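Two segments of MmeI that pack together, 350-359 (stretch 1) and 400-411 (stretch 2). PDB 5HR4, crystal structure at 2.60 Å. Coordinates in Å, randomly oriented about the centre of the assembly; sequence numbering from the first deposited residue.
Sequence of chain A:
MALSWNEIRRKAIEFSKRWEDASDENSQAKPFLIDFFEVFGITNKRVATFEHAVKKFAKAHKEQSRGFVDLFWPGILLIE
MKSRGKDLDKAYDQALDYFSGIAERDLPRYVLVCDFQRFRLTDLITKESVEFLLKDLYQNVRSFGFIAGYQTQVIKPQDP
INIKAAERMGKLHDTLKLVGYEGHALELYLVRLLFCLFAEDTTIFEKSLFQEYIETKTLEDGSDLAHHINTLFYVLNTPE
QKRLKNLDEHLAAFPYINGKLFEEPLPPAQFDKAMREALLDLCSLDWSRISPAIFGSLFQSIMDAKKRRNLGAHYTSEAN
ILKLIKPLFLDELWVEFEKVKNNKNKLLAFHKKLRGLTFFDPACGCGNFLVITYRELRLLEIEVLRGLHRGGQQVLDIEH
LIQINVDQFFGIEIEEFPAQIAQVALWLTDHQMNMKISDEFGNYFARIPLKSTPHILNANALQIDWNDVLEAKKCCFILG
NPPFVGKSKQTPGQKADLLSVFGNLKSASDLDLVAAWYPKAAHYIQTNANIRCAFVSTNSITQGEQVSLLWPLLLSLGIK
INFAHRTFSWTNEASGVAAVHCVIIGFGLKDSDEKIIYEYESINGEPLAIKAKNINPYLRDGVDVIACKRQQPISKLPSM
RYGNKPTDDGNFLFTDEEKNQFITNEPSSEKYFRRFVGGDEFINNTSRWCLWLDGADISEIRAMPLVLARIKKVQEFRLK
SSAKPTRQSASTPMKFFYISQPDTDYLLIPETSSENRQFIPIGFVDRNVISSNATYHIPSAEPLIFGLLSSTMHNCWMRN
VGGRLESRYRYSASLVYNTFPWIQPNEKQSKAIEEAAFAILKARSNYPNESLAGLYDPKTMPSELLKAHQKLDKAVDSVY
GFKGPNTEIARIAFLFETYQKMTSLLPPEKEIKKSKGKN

Stretch 1 350-359: FHKKLRGLTF
Stretch 2 400-411: HLIQINVDQFFG

These two segments of MmeI illustrate how a helix end and the strand after it can be fixed to a distant loop and strand by an Arg-Asp salt bridge and a glutamine amide that links side chain to backbone, with one short parallel bridge extending the contact. Stretch 1 is helical through Arg355, leaves helical phi/psi at Gly356 (-91/7), and becomes extended from Leu357 to Phe359. Stretch 2 passes through an irregular loop, a 3-10 segment at 406-408 and a strand from Phe409. CA atoms lie 5.2 Å apart for Arg355 and Ile404, 4.8 Å for Thr358 and Gln408, and 4.9 Å for Phe359 and Phe409.

Arg355 (chi1 t, chi2 p, chi3 t) runs out along the loop; its CA-to-CB bond points sideways, but its length lets the guanidinium reach Asp407 and Gln408. Its NH1 lies 2.7 Å from Asp407 OD1 and its NH2 3.0 Å from Asp407 OD2, a salt bridge made at the guanidinium edge, while Gln403 O lies over one face. Arg355 NH1 also donates to Gln408 OE1 at 2.7 Å.

Gln408 (chi1 m, chi2 t) shows why an amide suits a buried junction: it both accepts and donates. Within stretch 2, Gln408 OE1 also accepts a hydrogen bond from Asn405 N at 2.8 Å, and its NE2 donates to Leu357 O at 3.1 Å, nearly linearly, and weakly to Leu354 O at 3.3 Å, meeting one carbonyl in the last helical turn and one just beyond it.

The parallel strands bond through the backbone: Phe359 N to Gln408 O at 3.0 Å and Phe410 N to Phe359 O at 2.8 Å. Phe359 and Phe409, both chi1 m, project on the same sheet face; their apolar rings suit these buried places and lie near parallel (12°) but slid apart, centroids 5.0 Å apart. On the helix, Leu354 CB meets Ile404 CD1 at 4.0 Å, and His351 (chi1 t) carries Gln403 NE2 over one ring face, 3.9 Å from His351 ND1. Altogether 739 Å², both sides summed, is buried between the stretches.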

ATOM      1  N   PHE A 350     -24.232 -21.024  18.369  1.00 35.56           N
ATOM      2  CA  PHE A 350     -23.428 -19.863  17.992  1.00 35.41           C
ATOM      3  C   PHE A 350     -22.009 -19.965  18.535  1.00 36.39           C
ATOM      4  O   PHE A 350     -21.051 -19.577  17.853  1.00 33.49           O
ATOM      5  CB  PHE A 350     -24.096 -18.585  18.486  1.00 34.42           C
ATOM      6  CG  PHE A 350     -23.391 -17.322  18.077  1.00 28.82           C
ATOM      7  CD1 PHE A 350     -23.439 -16.877  16.767  1.00 26.83           C
ATOM      8  CD2 PHE A 350     -22.708 -16.557  19.016  1.00 29.87           C
ATOM      9  CE1 PHE A 350     -22.808 -15.704  16.393  1.00 27.26           C
ATOM     10  CE2 PHE A 350     -22.066 -15.375  18.648  1.00 25.02           C
ATOM     11  CZ  PHE A 350     -22.117 -14.949  17.338  1.00 26.71           C
ATOM     12  N   HIS A 351     -21.846 -20.492  19.752  1.00 34.22           N
ATOM     13  CA  HIS A 351     -20.492 -20.660  20.267  1.00 34.59           C
ATOM     14  C   HIS A 351     -19.703 -21.646  19.418  1.00 39.82           C
ATOM     15  O   HIS A 351     -18.573 -21.355  19.001  1.00 37.22           O
ATOM     16  CB  HIS A 351     -20.498 -21.126  21.714  1.00 33.29           C
ATOM     17  CG  HIS A 351     -19.266 -20.725  22.461  1.00 34.77           C
ATOM     18  ND1 HIS A 351     -19.069 -21.007  23.796  1.00 35.84           N
ATOM     19  CD2 HIS A 351     -18.177 -20.029  22.057  1.00 34.43           C
ATOM     20  CE1 HIS A 351     -17.911 -20.501  24.183  1.00 37.86           C
ATOM     21  NE2 HIS A 351     -17.351 -19.902  23.146  1.00 38.10           N
ATOM     22  N   LYS A 352     -20.276 -22.832  19.174  1.00 39.79           N
ATOM     23  CA  LYS A 352     -19.586 -23.834  18.367  1.00 36.45           C
ATOM     24  C   LYS A 352     -19.246 -23.281  16.995  1.00 37.14           C
ATOM     25  O   LYS A 352     -18.180 -23.598  16.452  1.00 38.97           O
ATOM     26  CB  LYS A 352     -20.431 -25.105  18.240  1.00 31.12           C
ATOM     27  N   LYS A 353     -20.111 -22.425  16.439  1.00 30.87           N
ATOM     28  CA  LYS A 353     -19.775 -21.776  15.175  1.00 34.78           C
ATOM     29  C   LYS A 353     -18.568 -20.856  15.327  1.00 32.66           C
ATOM     30  O   LYS A 353     -17.715 -20.803  14.436  1.00 34.66           O
ATOM     31  CB  LYS A 353     -20.965 -20.991  14.617  1.00 34.63           C
ATOM     32  CG  LYS A 353     -20.782 -20.643  13.133  1.00 35.13           C
ATOM     33  CD  LYS A 353     -21.098 -19.180  12.818  1.00 33.27           C
ATOM     34  CE  LYS A 353     -22.560 -18.980  12.453  1.00 37.11           C
ATOM     35  NZ  LYS A 353     -22.856 -17.577  12.044  1.00 28.98           N
ATOM     36  N   LEU A 354     -18.469 -20.128  16.448  1.00 28.53           N
ATOM     37  CA  LEU A 354     -17.296 -19.283  16.657  1.00 28.55           C
ATOM     38  C   LEU A 354     -16.031 -20.121  16.796  1.00 32.23           C
ATOM     39  O   LEU A 354     -14.987 -19.767  16.243  1.00 37.70           O
ATOM     40  CB  LEU A 354     -17.485 -18.370  17.874  1.00 27.08           C
ATOM     41  CG  LEU A 354     -18.541 -17.248  17.748  1.00 29.69           C
ATOM     42  CD1 LEU A 354     -18.684 -16.428  19.021  1.00 29.73           C
ATOM     43  CD2 LEU A 354     -18.220 -16.317  16.602  1.00 30.20           C
ATOM     44  N   ARG A 355     -16.108 -21.260  17.493  1.00 35.67           N
ATOM     45  CA  ARG A 355     -14.922 -22.087  17.701  1.00 31.00           C
ATOM     46  C   ARG A 355     -14.381 -22.653  16.395  1.00 36.84           C
ATOM     47  O   ARG A 355     -13.171 -22.877  16.275  1.00 39.73           O
ATOM     48  CB  ARG A 355     -15.231 -23.233  18.668  1.00 36.85           C
ATOM     49  CG  ARG A 355     -14.080 -24.238  18.878  1.00 29.59           C
ATOM     50  CD  ARG A 355     -12.812 -23.569  19.422  1.00 31.67           C
ATOM     51  NE  ARG A 355     -11.737 -24.541  19.618  1.00 38.83           N
ATOM     52  CZ  ARG A 355     -10.438 -24.304  19.440  1.00 33.50           C
ATOM     53  NH1 ARG A 355     -10.004 -23.112  19.055  1.00 33.72           N
ATOM     54  NH2 ARG A 355      -9.562 -25.271  19.656  1.00 31.26           N
ATOM     55  N   GLY A 356     -15.245 -22.886  15.408  1.00 38.24           N
ATOM     56  CA  GLY A 356     -14.828 -23.507  14.167  1.00 32.41           C
ATOM     57  C   GLY A 356     -14.396 -22.564  13.064  1.00 34.03           C
ATOM     58  O   GLY A 356     -14.172 -23.027  11.943  1.00 32.01           O
ATOM     59  N   LEU A 357     -14.285 -21.259  13.337  1.00 37.16           N
ATOM     60  CA  LEU A 357     -13.893 -20.272  12.334  1.00 35.46           C
ATOM     61  C   LEU A 357     -12.374 -20.201  12.229  1.00 30.65           C
ATOM     62  O   LEU A 357     -11.683 -20.132  13.250  1.00 33.20           O
ATOM     63  CB  LEU A 357     -14.439 -18.892  12.694  1.00 30.54           C
ATOM     64  CG  LEU A 357     -15.922 -18.539  12.624  1.00 33.09           C
ATOM     65  CD1 LEU A 357     -16.071 -17.108  13.102  1.00 33.03           C
ATOM     66  CD2 LEU A 357     -16.478 -18.667  11.211  1.00 33.39           C
ATOM     67  N   THR A 358     -11.853 -20.196  11.005  1.00 27.10           N
ATOM     68  CA  THR A 358     -10.410 -20.121  10.783  1.00 30.54           C
ATOM     69  C   THR A 358     -10.068 -18.866   9.989  1.00 31.79           C
ATOM     70  O   THR A 358     -10.819 -18.466   9.084  1.00 33.63           O
ATOM     71  CB  THR A 358      -9.882 -21.367  10.054  1.00 27.25           C
ATOM     72  OG1 THR A 358     -10.656 -21.608   8.875  1.00 33.08           O
ATOM     73  CG2 THR A 358      -9.990 -22.585  10.935  1.00 26.95           C
ATOM     74  N   PHE A 359      -8.938 -18.239  10.336  1.00 30.85           N
ATOM     75  CA  PHE A 359      -8.488 -17.003   9.699  1.00 28.40           C
ATOM     76  C   PHE A 359      -7.101 -17.192   9.095  1.00 26.89           C
ATOM     77  O   PHE A 359      -6.213 -17.764   9.729  1.00 27.51           O
ATOM     78  CB  PHE A 359      -8.495 -15.855  10.710  1.00 30.07           C
ATOM     79  CG  PHE A 359      -9.843 -15.638  11.353  1.00 32.60           C
ATOM     80  CD1 PHE A 359     -10.749 -14.730  10.814  1.00 27.72           C
ATOM     81  CD2 PHE A 359     -10.220 -16.375  12.462  1.00 29.92           C
ATOM     82  CE1 PHE A 359     -11.982 -14.554  11.371  1.00 24.60           C
ATOM     83  CE2 PHE A 359     -11.461 -16.182  13.037  1.00 31.06           C
ATOM     84  CZ  PHE A 359     -12.337 -15.268  12.490  1.00 30.22           C
ATOM     85  N   HIS A 400     -13.884 -24.617  31.592  1.00 49.48           N
ATOM     86  CA  HIS A 400     -14.722 -25.578  30.889  1.00 50.50           C
ATOM     87  C   HIS A 400     -15.729 -24.923  29.957  1.00 45.58           C
ATOM     88  O   HIS A 400     -16.329 -25.620  29.136  1.00 49.87           O
ATOM     89  CB  HIS A 400     -15.441 -26.489  31.890  1.00 58.05           C
ATOM     90  CG  HIS A 400     -14.502 -27.246  32.782  1.00 65.67           C
ATOM     91  ND1 HIS A 400     -13.227 -27.600  32.389  1.00 62.97           N
ATOM     92  CD2 HIS A 400     -14.639 -27.689  34.055  1.00 69.85           C
ATOM     93  CE1 HIS A 400     -12.624 -28.235  33.379  1.00 61.87           C
ATOM     94  NE2 HIS A 400     -13.458 -28.300  34.401  1.00 68.64           N
ATOM     95  N   LEU A 401     -15.909 -23.607  30.042  1.00 47.31           N
ATOM     96  CA  LEU A 401     -16.799 -22.915  29.120  1.00 45.18           C
ATOM     97  C   LEU A 401     -16.049 -22.374  27.906  1.00 39.47           C
ATOM     98  O   LEU A 401     -16.493 -22.571  26.773  1.00 43.96           O
ATOM     99  CB  LEU A 401     -17.541 -21.791  29.853  1.00 46.58           C
ATOM    100  N   ILE A 402     -14.898 -21.724  28.124  1.00 41.40           N
ATOM    101  CA  ILE A 402     -14.154 -21.087  27.034  1.00 38.30           C
ATOM    102  C   ILE A 402     -13.808 -22.088  25.936  1.00 36.95           C
ATOM    103  O   ILE A 402     -13.695 -23.299  26.174  1.00 40.17           O
ATOM    104  CB  ILE A 402     -12.873 -20.427  27.573  1.00 39.64           C
ATOM    105  CG1 ILE A 402     -12.367 -19.350  26.605  1.00 41.22           C
ATOM    106  CG2 ILE A 402     -11.797 -21.471  27.788  1.00 33.70           C
ATOM    107  CD1 ILE A 402     -11.379 -18.364  27.231  1.00 39.77           C
ATOM    108  N   GLN A 403     -13.629 -21.575  24.719  1.00 35.32           N
ATOM    109  CA  GLN A 403     -13.315 -22.419  23.568  1.00 36.95           C
ATOM    110  C   GLN A 403     -12.295 -21.795  22.615  1.00 37.17           C
ATOM    111  O   GLN A 403     -11.282 -22.429  22.277  1.00 33.98           O
ATOM    112  CB  GLN A 403     -14.592 -22.757  22.804  1.00 36.32           C
ATOM    113  CG  GLN A 403     -15.364 -23.906  23.406  1.00 34.83           C
ATOM    114  CD  GLN A 403     -16.243 -24.577  22.378  1.00 41.13           C
ATOM    115  OE1 GLN A 403     -15.751 -25.262  21.478  1.00 49.24           O
ATOM    116  NE2 GLN A 403     -17.548 -24.373  22.489  1.00 39.97           N
ATOM    117  N   ILE A 404     -12.560 -20.551  22.198  1.00 32.46           N
ATOM    118  CA  ILE A 404     -11.761 -19.872  21.187  1.00 31.08           C
ATOM    119  C   ILE A 404     -10.279 -19.852  21.568  1.00 35.09           C
ATOM    120  O   ILE A 404      -9.917 -19.728  22.747  1.00 35.47           O
ATOM    121  CB  ILE A 404     -12.358 -18.469  20.984  1.00 32.46           C
ATOM    122  CG1 ILE A 404     -13.757 -18.641  20.400  1.00 33.10           C
ATOM    123  CG2 ILE A 404     -11.535 -17.616  20.040  1.00 32.77           C
ATOM    124  CD1 ILE A 404     -14.607 -17.423  20.503  1.00 36.87           C
ATOM    125  N   ASN A 405      -9.409 -20.021  20.570  1.00 31.30           N
ATOM    126  CA  ASN A 405      -7.989 -20.192  20.855  1.00 33.98           C
ATOM    127  C   ASN A 405      -7.173 -19.950  19.589  1.00 31.38           C
ATOM    128  O   ASN A 405      -7.691 -19.946  18.468  1.00 29.13           O
ATOM    129  CB  ASN A 405      -7.697 -21.586  21.431  1.00 32.60           C
ATOM    130  CG  ASN A 405      -6.625 -21.562  22.514  1.00 33.15           C
ATOM    131  OD1 ASN A 405      -5.745 -20.686  22.536  1.00 33.67           O
ATOM    132  ND2 ASN A 405      -6.697 -22.522  23.419  1.00 28.88           N
ATOM    133  N   VAL A 406      -5.865 -19.775  19.797  1.00 30.18           N
ATOM    134  CA  VAL A 406      -4.941 -19.420  18.724  1.00 31.47           C
ATOM    135  C   VAL A 406      -4.856 -20.485  17.639  1.00 27.89           C
ATOM    136  O   VAL A 406      -4.505 -20.169  16.504  1.00 28.91           O
ATOM    137  CB  VAL A 406      -3.554 -19.127  19.326  1.00 28.69           C
ATOM    138  CG1 VAL A 406      -3.659 -17.962  20.286  1.00 30.10           C
ATOM    139  CG2 VAL A 406      -3.042 -20.354  20.077  1.00 25.73           C
ATOM    140  N   ASP A 407      -5.195 -21.723  17.934  1.00 29.08           N
ATOM    141  CA  ASP A 407      -5.135 -22.702  16.832  1.00 30.25           C
ATOM    142  C   ASP A 407      -6.118 -22.407  15.731  1.00 28.05           C
ATOM    143  O   ASP A 407      -6.266 -23.206  14.822  1.00 28.95           O
ATOM    144  CB  ASP A 407      -5.342 -24.139  17.339  1.00 25.76           C
ATOM    145  CG  ASP A 407      -6.596 -24.307  18.200  1.00 34.09           C
ATOM    146  OD1 ASP A 407      -7.561 -23.530  18.063  1.00 34.25           O
ATOM    147  OD2 ASP A 407      -6.620 -25.261  19.014  1.00 41.54           O
ATOM    148  N   GLN A 408      -6.829 -21.291  15.736  1.00 29.85           N
ATOM    149  CA  GLN A 408      -7.728 -20.939  14.652  1.00 30.33           C
ATOM    150  C   GLN A 408      -7.095 -19.961  13.668  1.00 31.90           C
ATOM    151  O   GLN A 408      -7.752 -19.556  12.703  1.00 32.17           O
ATOM    152  CB  GLN A 408      -9.029 -20.357  15.223  1.00 27.07           C
ATOM    153  CG  GLN A 408      -9.628 -21.224  16.310  1.00 31.86           C
ATOM    154  CD  GLN A 408     -10.806 -20.583  17.048  1.00 34.27           C
ATOM    155  OE1 GLN A 408     -10.876 -20.632  18.278  1.00 29.62           O
ATOM    156  NE2 GLN A 408     -11.727 -19.978  16.303  1.00 28.56           N
ATOM    157  N   PHE A 409      -5.824 -19.610  13.850  1.00 29.49           N
ATOM    158  CA  PHE A 409      -5.204 -18.571  13.044  1.00 33.13           C
ATOM    159  C   PHE A 409      -3.983 -19.097  12.296  1.00 33.02           C
ATOM    160  O   PHE A 409      -3.155 -19.829  12.854  1.00 33.21           O
ATOM    161  CB  PHE A 409      -4.878 -17.373  13.929  1.00 33.77           C
ATOM    162  CG  PHE A 409      -6.104 -16.746  14.517  1.00 29.00           C
ATOM    163  CD1 PHE A 409      -6.682 -17.261  15.670  1.00 31.58           C
ATOM    164  CD2 PHE A 409      -6.719 -15.678  13.880  1.00 29.32           C
ATOM    165  CE1 PHE A 409      -7.860 -16.676  16.207  1.00 32.91           C
ATOM    166  CE2 PHE A 409      -7.871 -15.100  14.399  1.00 29.01           C
ATOM    167  CZ  PHE A 409      -8.448 -15.609  15.563  1.00 27.32           C
ATOM    168  N   PHE A 410      -3.898 -18.712  11.022  1.00 28.38           N
ATOM    169  CA  PHE A 410      -2.997 -19.280  10.036  1.00 26.58           C
ATOM    170  C   PHE A 410      -2.376 -18.135   9.252  1.00 30.49           C
ATOM    171  O   PHE A 410      -3.080 -17.185   8.897  1.00 32.82           O
ATOM    172  CB  PHE A 410      -3.756 -20.216   9.069  1.00 29.28           C
ATOM    173  CG  PHE A 410      -4.375 -21.435   9.727  1.00 31.32           C
ATOM    174  CD1 PHE A 410      -5.629 -21.371  10.330  1.00 34.92           C
ATOM    175  CD2 PHE A 410      -3.712 -22.660   9.716  1.00 31.81           C
ATOM    176  CE1 PHE A 410      -6.203 -22.511  10.935  1.00 30.63           C
ATOM    177  CE2 PHE A 410      -4.271 -23.789  10.321  1.00 34.51           C
ATOM    178  CZ  PHE A 410      -5.515 -23.710  10.932  1.00 31.31           C
ATOM    179  N   GLY A 411      -1.079 -18.219   8.959  1.00 28.10           N
ATOM    180  CA  GLY A 411      -0.420 -17.130   8.261  1.00 27.85           C
ATOM    181  C   GLY A 411       0.843 -17.565   7.548  1.00 32.27           C
ATOM    182  O   GLY A 411       1.523 -18.508   7.972  1.00 31.55           O
TER